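Local coordinates for FixG-related protein (Vibrio parahaemolyticus, PDB 2R39) that is of unknown function but, as the Ig-like C-terminal domain of a FixG-related membrane protein, belongs to a probable 4Fe-4S electron-transport protein, at residues D9-F23 against N104-K117. Numbering follows the deposited sequence.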
# COMPACT_ATOMS: atom_id res chain seq x y z
N ASP A 9 9.05 -4.01 16.98
CA ASP A 9 9.13 -4.29 15.55
C ASP A 9 10.31 -3.56 14.93
O ASP A 9 10.59 -2.42 15.31
CB ASP A 9 7.85 -3.83 14.85
CG ASP A 9 6.65 -4.68 15.19
OD1 ASP A 9 6.79 -5.77 15.80
OD2 ASP A 9 5.54 -4.24 14.84
N PRO A 10 11.02 -4.24 13.99
CA PRO A 10 12.14 -3.62 13.26
C PRO A 10 11.69 -2.56 12.26
O PRO A 10 12.48 -1.72 11.84
CB PRO A 10 12.78 -4.81 12.54
CG PRO A 10 11.70 -5.80 12.39
CD PRO A 10 10.84 -5.65 13.62
N ALA A 11 10.42 -2.61 11.88
CA ALA A 11 9.86 -1.67 10.93
C ALA A 11 8.46 -1.31 11.35
O ALA A 11 7.84 -2.03 12.14
CB ALA A 11 9.83 -2.28 9.51
N GLY A 12 7.96 -0.20 10.82
CA GLY A 12 6.56 0.18 11.02
C GLY A 12 5.96 0.60 9.69
O GLY A 12 6.67 1.05 8.80
N MSE A 13 4.65 0.41 9.56
CA MSE A 13 3.94 0.98 8.44
C MSE A 13 2.54 1.33 8.86
O MSE A 13 1.90 0.58 9.57
CB MSE A 13 3.88 0.02 7.24
CG MSE A 13 3.09 0.60 6.07
SE MSE A 13 3.08 -0.49 4.46
CE MSE A 13 2.14 -2.06 5.19
N SER A 14 2.08 2.48 8.42
CA SER A 14 0.68 2.84 8.54
C SER A 14 0.19 3.29 7.18
O SER A 14 0.98 3.54 6.27
CB SER A 14 0.45 3.89 9.65
OG SER A 14 1.15 5.08 9.38
N VAL A 15 -1.12 3.31 7.04
CA VAL A 15 -1.77 3.59 5.77
C VAL A 15 -2.87 4.59 6.00
O VAL A 15 -3.64 4.43 6.95
CB VAL A 15 -2.39 2.31 5.16
CG1 VAL A 15 -3.27 2.64 3.94
CG2 VAL A 15 -1.29 1.31 4.79
N ILE A 16 -2.92 5.62 5.16
CA ILE A 16 -4.09 6.49 5.06
C ILE A 16 -4.68 6.36 3.67
O ILE A 16 -3.99 6.65 2.67
CB ILE A 16 -3.73 7.98 5.33
CG1 ILE A 16 -3.12 8.15 6.72
CG2 ILE A 16 -4.97 8.86 5.13
CD1 ILE A 16 -2.65 9.56 7.03
N ARG A 17 -5.92 5.89 3.59
CA ARG A 17 -6.68 5.98 2.36
C ARG A 17 -7.36 7.34 2.38
O ARG A 17 -8.00 7.68 3.36
CB ARG A 17 -7.71 4.86 2.24
CG ARG A 17 -8.57 4.94 0.99
CD ARG A 17 -9.65 3.85 0.96
NE ARG A 17 -10.43 3.96 -0.27
CZ ARG A 17 -11.45 4.80 -0.43
NH1 ARG A 17 -11.82 5.58 0.58
NH2 ARG A 17 -12.11 4.85 -1.58
N ASP A 18 -7.20 8.12 1.31
CA ASP A 18 -7.72 9.49 1.28
C ASP A 18 -9.24 9.56 1.36
O ASP A 18 -9.94 8.78 0.71
CB ASP A 18 -7.22 10.19 0.03
CG ASP A 18 -5.72 10.24 -0.02
OD1 ASP A 18 -5.13 10.82 0.90
OD2 ASP A 18 -5.13 9.69 -0.97
N ARG A 19 -9.74 10.48 2.17
CA ARG A 19 -11.18 10.69 2.26
C ARG A 19 -11.76 11.19 0.94
O ARG A 19 -12.77 10.68 0.46
CB ARG A 19 -11.54 11.63 3.41
CG ARG A 19 -13.02 11.67 3.72
CD ARG A 19 -13.36 12.82 4.62
NE ARG A 19 -14.77 12.81 4.97
CZ ARG A 19 -15.31 13.49 5.98
NH1 ARG A 19 -16.61 13.41 6.21
NH2 ARG A 19 -14.53 14.25 6.75
N ASN A 20 -11.10 12.19 0.34
CA ASN A 20 -11.56 12.73 -0.94
C ASN A 20 -11.02 11.90 -2.10
O ASN A 20 -9.88 12.09 -2.54
CB ASN A 20 -11.18 14.21 -1.08
N GLN A 21 -11.83 10.96 -2.59
CA GLN A 21 -11.43 10.12 -3.72
C GLN A 21 -11.96 10.69 -5.04
O GLN A 21 -13.18 10.76 -5.27
CB GLN A 21 -11.85 8.66 -3.51
CG GLN A 21 -11.14 7.97 -2.32
CD GLN A 21 -9.67 7.62 -2.60
OE1 GLN A 21 -9.29 7.39 -3.74
NE2 GLN A 21 -8.85 7.57 -1.55
N LEU A 22 -11.04 11.12 -5.89
CA LEU A 22 -11.37 11.78 -7.14
C LEU A 22 -11.92 10.79 -8.18
O LEU A 22 -12.41 11.20 -9.23
CB LEU A 22 -10.15 12.53 -7.68
CG LEU A 22 -10.36 13.92 -8.29
CD1 LEU A 22 -10.71 14.94 -7.22
CD2 LEU A 22 -9.10 14.36 -9.05
N PHE A 23 -11.83 9.50 -7.85
CA PHE A 23 -12.34 8.38 -8.67
C PHE A 23 -11.96 8.43 -10.15
O PHE A 23 -12.70 7.93 -11.00
CB PHE A 23 -13.87 8.24 -8.52
CG PHE A 23 -14.33 7.61 -7.22
CD1 PHE A 23 -13.86 6.36 -6.82
CD2 PHE A 23 -15.26 8.26 -6.41
CE1 PHE A 23 -14.29 5.78 -5.62
CE2 PHE A 23 -15.70 7.69 -5.21
CZ PHE A 23 -15.21 6.44 -4.81
N ASN A 104 15.17 -8.96 7.99
CA ASN A 104 14.76 -9.23 9.36
C ASN A 104 13.65 -10.27 9.40
O ASN A 104 13.08 -10.53 10.47
CB ASN A 104 14.32 -7.94 10.07
CG ASN A 104 15.46 -6.95 10.27
OD1 ASN A 104 16.40 -7.20 11.03
ND2 ASN A 104 15.38 -5.81 9.58
N GLU A 105 13.33 -10.84 8.23
CA GLU A 105 12.28 -11.87 8.09
C GLU A 105 10.99 -11.40 8.81
O GLU A 105 10.52 -12.02 9.77
CB GLU A 105 12.79 -13.23 8.60
CG GLU A 105 11.88 -14.45 8.33
CD GLU A 105 11.72 -14.81 6.84
OE1 GLU A 105 12.66 -14.57 6.04
OE2 GLU A 105 10.64 -15.35 6.49
N PHE A 106 10.44 -10.30 8.32
CA PHE A 106 9.40 -9.55 9.02
C PHE A 106 8.42 -8.99 8.00
O PHE A 106 8.82 -8.50 6.93
CB PHE A 106 10.06 -8.42 9.84
CG PHE A 106 9.08 -7.55 10.58
CD1 PHE A 106 8.39 -8.02 11.70
CD2 PHE A 106 8.87 -6.23 10.18
CE1 PHE A 106 7.47 -7.20 12.39
CE2 PHE A 106 7.97 -5.41 10.85
CZ PHE A 106 7.26 -5.90 11.96
N THR A 107 7.13 -9.09 8.29
CA THR A 107 6.13 -8.41 7.47
C THR A 107 5.22 -7.60 8.39
O THR A 107 5.05 -7.95 9.55
CB THR A 107 5.28 -9.39 6.63
OG1 THR A 107 4.51 -10.22 7.51
CG2 THR A 107 6.15 -10.26 5.75
N ILE A 108 4.69 -6.50 7.87
CA ILE A 108 3.60 -5.80 8.54
C ILE A 108 2.47 -5.81 7.55
O ILE A 108 2.68 -5.54 6.38
CB ILE A 108 3.90 -4.31 8.81
CG1 ILE A 108 5.25 -4.12 9.48
CG2 ILE A 108 2.78 -3.67 9.68
CD1 ILE A 108 5.87 -2.83 9.10
N GLU A 109 1.26 -6.10 8.03
CA GLU A 109 0.06 -6.05 7.21
C GLU A 109 -0.81 -4.96 7.77
O GLU A 109 -1.00 -4.88 8.99
CB GLU A 109 -0.71 -7.37 7.25
CG GLU A 109 0.04 -8.59 6.68
CD GLU A 109 1.10 -9.11 7.62
OE1 GLU A 109 0.92 -9.02 8.86
OE2 GLU A 109 2.13 -9.61 7.13
N VAL A 110 -1.33 -4.11 6.89
CA VAL A 110 -2.28 -3.08 7.31
C VAL A 110 -3.50 -3.19 6.42
O VAL A 110 -3.41 -3.11 5.18
CB VAL A 110 -1.65 -1.65 7.21
CG1 VAL A 110 -2.63 -0.60 7.75
CG2 VAL A 110 -0.34 -1.58 8.00
N GLU A 111 -4.66 -3.38 7.03
CA GLU A 111 -5.87 -3.55 6.27
C GLU A 111 -6.37 -2.20 5.79
O GLU A 111 -6.27 -1.22 6.50
CB GLU A 111 -6.93 -4.21 7.13
CG GLU A 111 -8.13 -4.60 6.34
CD GLU A 111 -9.13 -5.36 7.15
OE1 GLU A 111 -8.82 -6.50 7.59
OE2 GLU A 111 -10.24 -4.84 7.33
N SER A 112 -6.94 -2.16 4.58
CA SER A 112 -7.53 -0.94 4.06
C SER A 112 -8.70 -1.32 3.15
O SER A 112 -9.21 -2.43 3.23
CB SER A 112 -6.46 -0.13 3.30
OG SER A 112 -6.96 1.11 2.84
N ARG A 113 -9.10 -0.42 2.26
CA ARG A 113 -10.28 -0.70 1.42
C ARG A 113 -10.02 -0.27 -0.01
O ARG A 113 -9.30 0.69 -0.21
CB ARG A 113 -11.48 0.09 1.94
CG ARG A 113 -11.96 -0.29 3.37
CD ARG A 113 -12.63 -1.66 3.42
NE ARG A 113 -13.12 -1.96 4.78
CZ ARG A 113 -12.44 -2.63 5.69
NH1 ARG A 113 -11.22 -3.07 5.42
NH2 ARG A 113 -12.98 -2.81 6.89
N PHE A 114 -10.59 -0.98 -0.98
CA PHE A 114 -10.67 -0.46 -2.35
C PHE A 114 -12.15 -0.30 -2.64
O PHE A 114 -12.92 -1.26 -2.52
CB PHE A 114 -10.02 -1.37 -3.41
CG PHE A 114 -9.98 -0.72 -4.79
CD1 PHE A 114 -8.88 0.05 -5.18
CD2 PHE A 114 -11.07 -0.81 -5.67
CE1 PHE A 114 -8.86 0.69 -6.43
CE2 PHE A 114 -11.04 -0.17 -6.91
CZ PHE A 114 -9.96 0.57 -7.29
N ILE A 115 -12.54 0.91 -3.03
CA ILE A 115 -13.95 1.26 -3.17
C ILE A 115 -14.21 1.90 -4.53
O ILE A 115 -13.50 2.83 -4.94
CB ILE A 115 -14.43 2.16 -1.98
CG1 ILE A 115 -14.05 1.51 -0.64
CG2 ILE A 115 -15.96 2.42 -2.04
CD1 ILE A 115 -14.34 2.39 0.58
N LYS A 116 -15.21 1.36 -5.23
CA LYS A 116 -15.68 1.88 -6.51
C LYS A 116 -16.71 2.99 -6.31
O LYS A 116 -17.25 3.16 -5.22
CB LYS A 116 -16.28 0.74 -7.34
CG LYS A 116 -16.65 1.10 -8.80
CD LYS A 116 -17.02 -0.17 -9.58
CE LYS A 116 -17.60 -1.28 -8.66
NZ LYS A 116 -17.72 -2.60 -9.38
N LYS A 117 -16.96 3.75 -7.37
CA LYS A 117 -17.92 4.87 -7.33
C LYS A 117 -19.33 4.43 -6.98
O LYS A 117 -20.04 5.14 -6.25
CB LYS A 117 -17.93 5.63 -8.65
CG LYS A 117 -18.61 6.96 -8.53
CD LYS A 117 -18.37 7.84 -9.74
CE LYS A 117 -18.96 9.21 -9.52
NZ LYS A 117 -18.65 10.12 -10.65
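Arg17 leaves the end of strand 11-17 and runs alongside the last residues of strand 106-115, from Ser112 to Ile115. Its CB sits 3.9 Å from Ser112 OG. With CG anti to the backbone N (chi1 177°) and the chain extended as far as NE, the arm runs on beside the partner strand, so that CD comes 3.4 Å from Arg113 O. The guanidinium then lies flat between two layers: Ile115 CD1 covers one face, 3.8 Å from the plane, and the amide NE2 of Gln21 covers the other. Arg17 NH2 also approaches Ile115 CB at 3.6 Å while hydrogen-bonding to Asn33 OD1, which also accepts a hydrogen bond from the backbone N of Ile115, so Asn33 ties both partners together.

Beyond it, the Phe23 ring is sandwiched by Gln21 CB and Lys117 CA, the latter a CH-pi contact, and its edge points CE1 at Ile115 O. At the far end Pro10 CD stands 3.7 Å above the centre of the Phe106 ring, almost on its normal, and Asp9 CG lies near CZ of that ring. Between these aromatic ends the contact is aliphatic: Ile108 CD1 rests against the backbone of Gly12 and Met13, a selenomethionine, and Val15 CG2 meets Val110 CG1 at 3.8 Å.

The two strands run nearly parallel (12°) with axes 7.4 Å apart, joined by side chains as edge strands of the two facing sheets of an Ig-like beta-sandwich. Strand 11-17 pairs antiparallel with strand 31-41 and strand 106-115 with strand 92-101, so the contact closes one side of the sandwich.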